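Local coordinates for putative periplasmic protein (Salmonella enterica, PDB 3OE3) that probably inhibits c-type lysozymes in the periplasm, as a small beta-barrel inhibitor of the MliC/PliC family that would shield the bacterium from host lysozyme, at residues 10-15 with 84-89; 18-23 with 63-68; 39-44 with 59-64. One frame throughout, in Å; residues are numbered along the deposited sequence.

How the contacts relate
From the N terminus, strand 5-12 supplies the first half of contact 1, whose partner, the end of strand 80-88, arrives only after the whole barrel has been traced; contact 1 thus joins the first and last strands, and contacts 2 and 3 both fall within the loop it closes. Contact 2 starts on the next strand, 16-24, and crosses the barrel interior to strand 64-68. Contact 3, between strand 39-45 and residues 59-64, which lead into strand 64-68, lies within the span of contact 2 and shares Tyr63 and Lys64 with it. Contacts 1 and 2 meet through the Tyr10 and Tyr22 hydroxyls, contacts 2 and 3 where the Met43 methyl packs on the backbone N of Leu65.

Contact 1. Residues 10-15 with 84-89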
loop_
_atom_site.group_PDB
_atom_site.type_symbol
_atom_site.label_atom_id
_atom_site.label_comp_id
_atom_site.label_asym_id
_atom_site.label_seq_id
_atom_site.Cartn_x
_atom_site.Cartn_y
_atom_site.Cartn_z
ATOM N N TYR C 10 -4.110 13.436 -1.004
ATOM C CA TYR C 10 -3.522 14.776 -0.986
ATOM C C TYR C 10 -3.709 15.427 -2.338
ATOM O O TYR C 10 -3.551 14.775 -3.372
ATOM C CB TYR C 10 -2.011 14.702 -0.717
ATOM C CG TYR C 10 -1.595 14.254 0.673
ATOM C CD1 TYR C 10 -1.521 12.894 0.993
ATOM C CD2 TYR C 10 -1.235 15.180 1.647
ATOM C CE1 TYR C 10 -1.136 12.485 2.243
ATOM C CE2 TYR C 10 -0.850 14.758 2.923
ATOM C CZ TYR C 10 -0.810 13.404 3.204
ATOM O OH TYR C 10 -0.419 12.965 4.466
ATOM N N THR C 11 -4.032 16.718 -2.330
ATOM C CA THR C 11 -3.983 17.526 -3.538
ATOM C C THR C 11 -2.616 18.192 -3.612
ATOM O O THR C 11 -2.171 18.817 -2.644
ATOM C CB THR C 11 -5.098 18.591 -3.563
ATOM O OG1 THR C 11 -5.282 19.134 -2.248
ATOM C CG2 THR C 11 -6.400 17.957 -4.017
ATOM N N CYS C 12 -1.946 18.027 -4.752
ATOM C CA CYS C 12 -0.590 18.551 -4.961
ATOM C C CYS C 12 -0.513 19.527 -6.126
ATOM O O CYS C 12 -1.495 19.723 -6.863
ATOM C CB CYS C 12 0.388 17.406 -5.234
ATOM S SG CYS C 12 0.295 16.070 -4.004
ATOM N N ASN C 13 0.657 20.154 -6.287
ATOM C CA ASN C 13 0.834 21.129 -7.355
ATOM C C ASN C 13 0.640 20.474 -8.720
ATOM O O ASN C 13 0.708 19.249 -8.846
ATOM C CB ASN C 13 2.225 21.764 -7.287
ATOM C CG ASN C 13 2.377 22.749 -6.141
ATOM O OD1 ASN C 13 1.396 23.242 -5.575
ATOM N ND2 ASN C 13 3.625 23.071 -5.815
ATOM N N ASP C 14 0.396 21.305 -9.733
ATOM C CA ASP C 14 0.238 20.847 -11.117
ATOM C C ASP C 14 -0.913 19.841 -11.342
ATOM O O ASP C 14 -0.822 18.969 -12.198
ATOM C CB ASP C 14 1.577 20.307 -11.655
ATOM C CG ASP C 14 2.734 21.263 -11.417
ATOM O OD1 ASP C 14 2.479 22.465 -11.207
ATOM O OD2 ASP C 14 3.899 20.818 -11.436
ATOM N N ASN C 15 -2.008 19.995 -10.596
ATOM C CA ASN C 15 -3.190 19.128 -10.721
ATOM C C ASN C 15 -2.893 17.657 -10.512
ATOM O O ASN C 15 -3.477 16.803 -11.162
ATOM C CB ASN C 15 -3.860 19.309 -12.088
ATOM C CG ASN C 15 -5.260 18.759 -12.139
ATOM O OD1 ASN C 15 -6.034 18.917 -11.205
ATOM N ND2 ASN C 15 -5.594 18.099 -13.250
ATOM N N SER C 84 4.753 17.922 -5.108
ATOM C CA SER C 84 5.130 19.064 -4.273
ATOM C C SER C 84 3.920 19.794 -3.719
ATOM O O SER C 84 2.841 19.776 -4.325
ATOM C CB SER C 84 5.977 20.068 -5.066
ATOM O OG SER C 84 7.178 19.497 -5.566
ATOM N N ASN C 85 4.102 20.418 -2.561
ATOM C CA ASN C 85 3.063 21.225 -1.940
ATOM C C ASN C 85 1.770 20.436 -1.810
ATOM O O ASN C 85 0.698 20.898 -2.171
ATOM C CB ASN C 85 2.850 22.516 -2.740
ATOM C CG ASN C 85 1.901 23.488 -2.057
ATOM O OD1 ASN C 85 1.848 23.583 -0.829
ATOM N ND2 ASN C 85 1.153 24.226 -2.860
ATOM N N CYS C 86 1.877 19.228 -1.273
ATOM C CA CYS C 86 0.701 18.389 -1.085
ATOM C C CYS C 86 -0.016 18.731 0.210
ATOM O O CYS C 86 0.618 18.975 1.235
ATOM C CB CYS C 86 1.106 16.908 -1.069
ATOM S SG CYS C 86 1.879 16.363 -2.634
ATOM N N SER C 87 -1.342 18.772 0.168
ATOM C CA SER C 87 -2.111 18.963 1.399
ATOM C C SER C 87 -3.240 17.970 1.420
ATOM O O SER C 87 -3.791 17.635 0.371
ATOM C CB SER C 87 -2.679 20.381 1.487
ATOM O OG SER C 87 -1.666 21.311 1.816
ATOM N N LEU C 88 -3.598 17.495 2.612
ATOM C CA LEU C 88 -4.785 16.663 2.731
ATOM C C LEU C 88 -5.965 17.327 2.033
ATOM O O LEU C 88 -6.261 18.498 2.267
ATOM C CB LEU C 88 -5.136 16.409 4.192
ATOM C CG LEU C 88 -4.144 15.546 4.962
ATOM C CD1 LEU C 88 -4.532 15.500 6.439
ATOM C CD2 LEU C 88 -4.064 14.131 4.369
ATOM N N ALA C 89 -6.649 16.557 1.194
ATOM C CA ALA C 89 -7.740 17.085 0.398
ATOM C C ALA C 89 -8.856 17.595 1.298
ATOM O O ALA C 89 -9.200 16.955 2.295
ATOM C CB ALA C 89 -8.269 16.006 -0.551
HETATM O O HOH W 1 3.147 18.196 -7.616
#
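Ser84 opens the seam with its carbonyl: Asn13 N points almost straight down the C=O axis, 3.0 Å from Ser84 O, and water 1 bridges Ser84 N to Asn13 O. The chain turns a corner at Asn85, whose side chain extends anti to its backbone N (chi1 -173°) and crosses that of Asn13 at about a right angle. Asn13 OD1 lies close to the amide plane of Asn85, and Asn85 ND2 donates to an in-plane lone pair of that oxygen at 2.9 Å; a bound sodium ion lies about 3 Å from the Asn13 side chain. Cys86 and Cys12 both hold SG beside the backbone N, and the sulfurs join in a 2.1 Å disulfide with chi3 109°, flanked by Met18 of strand 16-24. Ser87 forms the antiparallel hydrogen-bonded pair with Thr11: Thr11 N reaches Ser87 O in the carbonyl plane at 2.9 Å, whereas Ser87 N approaches Thr11 O from above the plane. Leu88 is the non-hydrogen-bonded partner of Tyr10. Its CD2 lies over one face of the Tyr10 ring, 3.8 Å from the centroid, a CH-pi contact offset toward the rim; the phenol beyond it hydrogen-bonds to Tyr22. First and last strands of the antiparallel barrel are therefore zipped together here, and the covalent Cys12-Cys86 link, consistent with the oxidising periplasm, fastens the seam beside its backbone hydrogen bonds.

Contact 2. Residues 18-23 with 63-68; sequences MEVIYV and YKLYTK
Leu65 sends its two methyls to different partners on strand 18-23, and no hydrogen bond joins the two segments. With CG anti to the backbone N (chi1 172°), the isobutyl group stands out from its strand and forks: CD1 meets Met18, CD2 meets Val20 and Tyr22. Met18, a selenomethionine, runs extended as far as SE and then bends at chi3 (67°), which brings CE tip to tip against Leu65 CD1 at 3.8 Å. Val20 points CG1 anti to its backbone N, so that this branch faces Leu65 CD2 across 4.1 Å while also lying over one face of the Tyr22 ring. These residues come from strands that cross at 83°, their axes 11.6 Å apart, on facing walls of the closed antiparallel barrel; the contact lies at the middle of the barrel, close to the centre of the chain. Tyr22 keeps CG beside the backbone N, and its ring crosses Leu65 obliquely. The phenol oxygen, hydrogen-bonded to Tyr10 OH, carries the ring's reach to the far wall: Tyr22 OH lies 3.7 Å from Thr67 CG2. Thr67 turns that methyl inward, anti to its carbonyl carbon, and leaves OG1 in the crowded position, hydrogen-bonded to Ala52 O.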
loop_
_atom_site.group_PDB
_atom_site.type_symbol
_atom_site.label_atom_id
_atom_site.label_comp_id
_atom_site.label_asym_id
_atom_site.label_seq_id
_atom_site.Cartn_x
_atom_site.Cartn_y
_atom_site.Cartn_z
HETATM N N MSE C 18 -2.039 12.630 -4.727
HETATM C CA MSE C 18 -1.244 11.533 -4.153
HETATM C C MSE C 18 -2.066 10.766 -3.140
HETATM O O MSE C 18 -2.552 11.357 -2.186
HETATM C CB MSE C 18 -0.004 12.098 -3.450
HETATM C CG MSE C 18 0.886 11.057 -2.810
HETATM SE SE MSE C 18 2.558 11.774 -2.101
HETATM C CE MSE C 18 1.810 12.854 -0.655
ATOM N N GLU C 19 -2.232 9.456 -3.344
ATOM C CA GLU C 19 -2.796 8.578 -2.328
ATOM C C GLU C 19 -1.667 8.045 -1.438
ATOM O O GLU C 19 -0.617 7.638 -1.930
ATOM C CB GLU C 19 -3.477 7.358 -2.967
ATOM C CG GLU C 19 -4.903 7.545 -3.405
ATOM C CD GLU C 19 -5.560 6.223 -3.766
ATOM O OE1 GLU C 19 -4.893 5.167 -3.660
ATOM O OE2 GLU C 19 -6.744 6.245 -4.153
ATOM N N VAL C 20 -1.898 8.028 -0.134
ATOM C CA VAL C 20 -0.988 7.353 0.777
ATOM C C VAL C 20 -1.804 6.438 1.679
ATOM O O VAL C 20 -2.835 6.838 2.214
ATOM C CB VAL C 20 -0.183 8.347 1.642
ATOM C CG1 VAL C 20 0.854 7.586 2.484
ATOM C CG2 VAL C 20 0.515 9.407 0.770
ATOM N N ILE C 21 -1.355 5.196 1.812
ATOM C CA ILE C 21 -1.892 4.294 2.825
ATOM C C ILE C 21 -0.969 4.386 4.030
ATOM O O ILE C 21 0.231 4.153 3.910
ATOM C CB ILE C 21 -1.940 2.827 2.345
ATOM C CG1 ILE C 21 -2.775 2.676 1.077
ATOM C CG2 ILE C 21 -2.498 1.944 3.440
ATOM C CD1 ILE C 21 -4.221 3.030 1.230
ATOM N N TYR C 22 -1.518 4.768 5.181
ATOM C CA TYR C 22 -0.725 4.812 6.393
ATOM C C TYR C 22 -1.075 3.620 7.275
ATOM O O TYR C 22 -2.250 3.296 7.451
ATOM C CB TYR C 22 -1.000 6.105 7.164
ATOM C CG TYR C 22 -0.419 7.348 6.506
ATOM C CD1 TYR C 22 0.950 7.564 6.497
ATOM C CD2 TYR C 22 -1.239 8.309 5.931
ATOM C CE1 TYR C 22 1.495 8.698 5.924
ATOM C CE2 TYR C 22 -0.698 9.468 5.350
ATOM C CZ TYR C 22 0.678 9.644 5.349
ATOM O OH TYR C 22 1.260 10.779 4.792
ATOM N N VAL C 23 -0.044 2.985 7.816
ATOM C CA VAL C 23 -0.188 1.885 8.766
ATOM C C VAL C 23 0.358 2.366 10.100
ATOM O O VAL C 23 1.518 2.759 10.208
ATOM C CB VAL C 23 0.596 0.646 8.317
ATOM C CG1 VAL C 23 0.436 -0.505 9.347
ATOM C CG2 VAL C 23 0.133 0.211 6.923
ATOM N N TYR C 63 12.764 7.016 -2.928
ATOM C CA TYR C 63 11.639 7.834 -2.515
ATOM C C TYR C 63 11.680 8.115 -1.025
ATOM O O TYR C 63 11.918 7.213 -0.215
ATOM C CB TYR C 63 10.301 7.154 -2.856
ATOM C CG TYR C 63 10.055 6.992 -4.345
ATOM C CD1 TYR C 63 9.907 8.106 -5.178
ATOM C CD2 TYR C 63 9.955 5.734 -4.914
ATOM C CE1 TYR C 63 9.672 7.957 -6.518
ATOM C CE2 TYR C 63 9.727 5.578 -6.272
ATOM C CZ TYR C 63 9.595 6.693 -7.071
ATOM O OH TYR C 63 9.370 6.546 -8.422
ATOM N N LYS C 64 11.442 9.373 -0.678
ATOM C CA LYS C 64 11.204 9.773 0.690
ATOM C C LYS C 64 9.979 10.694 0.747
ATOM O O LYS C 64 9.767 11.561 -0.123
ATOM C CB LYS C 64 12.442 10.459 1.284
ATOM C CG LYS C 64 13.629 9.526 1.462
ATOM C CD LYS C 64 14.811 10.254 2.105
ATOM C CE LYS C 64 15.895 9.281 2.543
ATOM N NZ LYS C 64 16.268 8.337 1.458
ATOM N N LEU C 65 9.164 10.479 1.769
ATOM C CA LEU C 65 7.927 11.209 1.942
ATOM C C LEU C 65 8.071 12.014 3.221
ATOM O O LEU C 65 8.250 11.456 4.319
ATOM C CB LEU C 65 6.752 10.212 2.046
ATOM C CG LEU C 65 5.385 10.792 2.418
ATOM C CD1 LEU C 65 4.868 11.671 1.275
ATOM C CD2 LEU C 65 4.372 9.668 2.755
ATOM N N TYR C 66 8.038 13.335 3.089
ATOM C CA TYR C 66 8.182 14.194 4.247
ATOM C C TYR C 66 6.848 14.818 4.568
ATOM O O TYR C 66 6.249 15.474 3.718
ATOM C CB TYR C 66 9.212 15.287 3.974
ATOM C CG TYR C 66 10.586 14.738 3.713
ATOM C CD1 TYR C 66 11.494 14.578 4.744
ATOM C CD2 TYR C 66 10.973 14.359 2.437
ATOM C CE1 TYR C 66 12.753 14.067 4.509
ATOM C CE2 TYR C 66 12.231 13.847 2.196
ATOM C CZ TYR C 66 13.116 13.708 3.235
ATOM O OH TYR C 66 14.374 13.203 2.997
ATOM N N THR C 67 6.376 14.623 5.793
ATOM C CA THR C 67 5.072 15.149 6.155
ATOM C C THR C 67 5.131 15.949 7.447
ATOM O O THR C 67 5.942 15.672 8.333
ATOM C CB THR C 67 4.011 14.033 6.287
ATOM O OG1 THR C 67 4.057 13.461 7.601
ATOM C CG2 THR C 67 4.234 12.936 5.238
ATOM N N LYS C 68 4.254 16.943 7.524
ATOM C CA LYS C 68 4.186 17.872 8.636
ATOM C C LYS C 68 2.746 18.335 8.725
ATOM O O LYS C 68 2.270 19.036 7.840
ATOM C CB LYS C 68 5.100 19.067 8.369
ATOM C CG LYS C 68 5.146 20.086 9.491
ATOM C CD LYS C 68 5.815 19.514 10.725
ATOM C CE LYS C 68 5.839 20.534 11.854
ATOM N NZ LYS C 68 6.486 21.806 11.426
#

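Contact 3. Residues 39-44 with 59-64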
loop_
_atom_site.group_PDB
_atom_site.type_symbol
_atom_site.label_atom_id
_atom_site.label_comp_id
_atom_site.label_asym_id
_atom_site.label_seq_id
_atom_site.Cartn_x
_atom_site.Cartn_y
_atom_site.Cartn_z
ATOM N N GLU C 39 3.839 1.045 -9.382
ATOM C CA GLU C 39 4.317 0.122 -8.361
ATOM C C GLU C 39 3.969 0.663 -6.982
ATOM O O GLU C 39 4.029 1.865 -6.734
ATOM C CB GLU C 39 5.845 -0.031 -8.429
ATOM C CG GLU C 39 6.382 -0.449 -9.779
ATOM C CD GLU C 39 7.866 -0.729 -9.742
ATOM O OE1 GLU C 39 8.616 0.046 -9.111
ATOM O OE2 GLU C 39 8.284 -1.730 -10.357
HETATM N N MSE C 40 3.654 -0.236 -6.068
HETATM C CA MSE C 40 3.496 0.142 -4.678
HETATM C C MSE C 40 4.842 0.067 -3.947
HETATM O O MSE C 40 5.590 -0.908 -4.090
HETATM C CB MSE C 40 2.472 -0.769 -4.017
HETATM C CG MSE C 40 1.046 -0.443 -4.423
HETATM SE SE MSE C 40 -0.270 -1.513 -3.431
HETATM C CE MSE C 40 0.205 -3.250 -4.158
ATOM N N ILE C 41 5.139 1.128 -3.195
ATOM C CA ILE C 41 6.404 1.270 -2.492
ATOM C C ILE C 41 6.173 1.354 -0.980
ATOM O O ILE C 41 5.677 2.356 -0.464
ATOM C CB ILE C 41 7.169 2.529 -2.979
ATOM C CG1 ILE C 41 7.293 2.518 -4.507
ATOM C CG2 ILE C 41 8.547 2.613 -2.314
ATOM C CD1 ILE C 41 8.178 1.436 -5.029
ATOM N N PRO C 42 6.485 0.264 -0.267
ATOM C CA PRO C 42 6.364 0.309 1.196
ATOM C C PRO C 42 7.479 1.151 1.803
ATOM O O PRO C 42 8.619 1.081 1.342
ATOM C CB PRO C 42 6.530 -1.153 1.622
ATOM C CG PRO C 42 6.635 -1.964 0.391
ATOM C CD PRO C 42 6.838 -1.071 -0.779
HETATM N N MSE C 43 7.130 1.941 2.814
HETATM C CA MSE C 43 8.057 2.857 3.459
HETATM C C MSE C 43 7.995 2.731 4.972
HETATM O O MSE C 43 6.958 2.368 5.528
HETATM C CB MSE C 43 7.733 4.285 3.049
HETATM C CG MSE C 43 7.469 4.410 1.569
HETATM SE SE MSE C 43 6.999 6.248 1.107
HETATM C CE MSE C 43 8.773 6.971 0.934
ATOM N N ARG C 44 9.102 3.060 5.633
ATOM C CA ARG C 44 9.188 2.996 7.092
ATOM C C ARG C 44 9.369 4.416 7.626
ATOM O O ARG C 44 9.944 5.277 6.954
ATOM C CB ARG C 44 10.377 2.121 7.520
ATOM C CG ARG C 44 11.725 2.704 7.100
ATOM C CD ARG C 44 12.891 1.911 7.645
ATOM N NE ARG C 44 12.863 1.872 9.102
ATOM C CZ ARG C 44 13.421 2.790 9.890
ATOM N NH1 ARG C 44 14.066 3.825 9.365
ATOM N NH2 ARG C 44 13.338 2.664 11.207
ATOM N N LYS C 59 16.003 -0.581 -0.527
ATOM C CA LYS C 59 17.067 0.391 -0.757
ATOM C C LYS C 59 17.319 0.713 -2.234
ATOM O O LYS C 59 18.010 1.679 -2.544
ATOM C CB LYS C 59 18.363 -0.065 -0.079
ATOM C CG LYS C 59 18.259 -0.175 1.436
ATOM C CD LYS C 59 19.591 -0.568 2.064
ATOM C CE LYS C 59 20.023 -1.964 1.641
ATOM N NZ LYS C 59 19.082 -3.012 2.127
ATOM N N ASN C 60 16.770 -0.095 -3.137
ATOM C CA ASN C 60 16.829 0.207 -4.566
ATOM C C ASN C 60 16.004 1.447 -4.926
ATOM O O ASN C 60 16.211 2.056 -5.978
ATOM C CB ASN C 60 16.349 -0.988 -5.394
ATOM C CG ASN C 60 17.380 -2.103 -5.465
ATOM O OD1 ASN C 60 18.566 -1.858 -5.692
ATOM N ND2 ASN C 60 16.929 -3.336 -5.272
ATOM N N TYR C 61 15.059 1.805 -4.060
ATOM C CA TYR C 61 14.248 2.993 -4.271
ATOM C C TYR C 61 14.745 4.118 -3.384
ATOM O O TYR C 61 15.188 3.884 -2.260
ATOM C CB TYR C 61 12.782 2.705 -3.962
ATOM C CG TYR C 61 12.158 1.685 -4.881
ATOM C CD1 TYR C 61 11.429 2.076 -5.995
ATOM C CD2 TYR C 61 12.310 0.327 -4.642
ATOM C CE1 TYR C 61 10.860 1.143 -6.836
ATOM C CE2 TYR C 61 11.747 -0.614 -5.481
ATOM C CZ TYR C 61 11.023 -0.198 -6.575
ATOM O OH TYR C 61 10.462 -1.133 -7.411
ATOM N N THR C 62 14.670 5.341 -3.887
ATOM C CA THR C 62 15.144 6.488 -3.124
ATOM C C THR C 62 14.014 7.454 -2.770
ATOM O O THR C 62 14.264 8.578 -2.344
ATOM C CB THR C 62 16.246 7.254 -3.885
ATOM O OG1 THR C 62 15.697 7.818 -5.082
ATOM C CG2 THR C 62 17.403 6.316 -4.247
ATOM N N TYR C 63 12.764 7.016 -2.928
ATOM C CA TYR C 63 11.639 7.834 -2.515
ATOM C C TYR C 63 11.680 8.115 -1.025
ATOM O O TYR C 63 11.918 7.213 -0.215
ATOM C CB TYR C 63 10.301 7.154 -2.856
ATOM C CG TYR C 63 10.055 6.992 -4.345
ATOM C CD1 TYR C 63 9.907 8.106 -5.178
ATOM C CD2 TYR C 63 9.955 5.734 -4.914
ATOM C CE1 TYR C 63 9.672 7.957 -6.518
ATOM C CE2 TYR C 63 9.727 5.578 -6.272
ATOM C CZ TYR C 63 9.595 6.693 -7.071
ATOM O OH TYR C 63 9.370 6.546 -8.422
ATOM N N LYS C 64 11.442 9.373 -0.678
ATOM C CA LYS C 64 11.204 9.773 0.690
ATOM C C LYS C 64 9.979 10.694 0.747
ATOM O O LYS C 64 9.767 11.561 -0.123
ATOM C CB LYS C 64 12.442 10.459 1.284
ATOM C CG LYS C 64 13.629 9.526 1.462
ATOM C CD LYS C 64 14.811 10.254 2.105
ATOM C CE LYS C 64 15.895 9.281 2.543
ATOM N NZ LYS C 64 16.268 8.337 1.458
#
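Strand 39-44 and the irregular run 59-64 meet without backbone pairing, their touching parts heading 55° apart and their nearest CA atoms, those of Met43 and Lys64, still 8.1 Å from each other. Glu39, Ile41 and Met43, alternate residues of the strand, all direct their side chains toward the loop. Glu39 carries CG beside its backbone N and stays extended beyond it, crossing Tyr61 at about a right angle. Tyr61 OH donates to Glu39 OE1 at 2.8 Å. The acceptor sits at the edge of the phenol, in the ring plane, but the hydroxyl comes from above the carboxylate plane, the two planes being 56° apart.

Ile41 adds the apolar half of the grip on Tyr61. Its CG1 branch lies beside the backbone N and bends again at chi2, laying CD1 over one face of the ring in a CH-pi contact, 3.5 Å from the centroid. The fit is tight: Ile41 CD1 comes within 3.2 Å of Tyr61 CE1, on the rim of that face. In the barrel, residues 59-63 lie in the loop that leads from strand 52-56 to strand 64-68 and here fold against strand 39-45, two places from strand 64-68 in the sheet order; Ala56, on the strand between, touches both Ile41 and Tyr61. Ile41 CG1 also meets Tyr63 CD2, more loosely, at 4.2 Å, the two side chains crossing at about a right angle. Met43, another selenomethionine, is extended to SE and bent at chi3 (84°), so that its methyl lands on backbone: Met43 CE is 3.4 Å from Tyr63 O and 3.7 Å from Lys64 CA. On the neighbouring positions of the strand, Met40 and Pro42 pack against Ile21 and Ile5 of the second subunit.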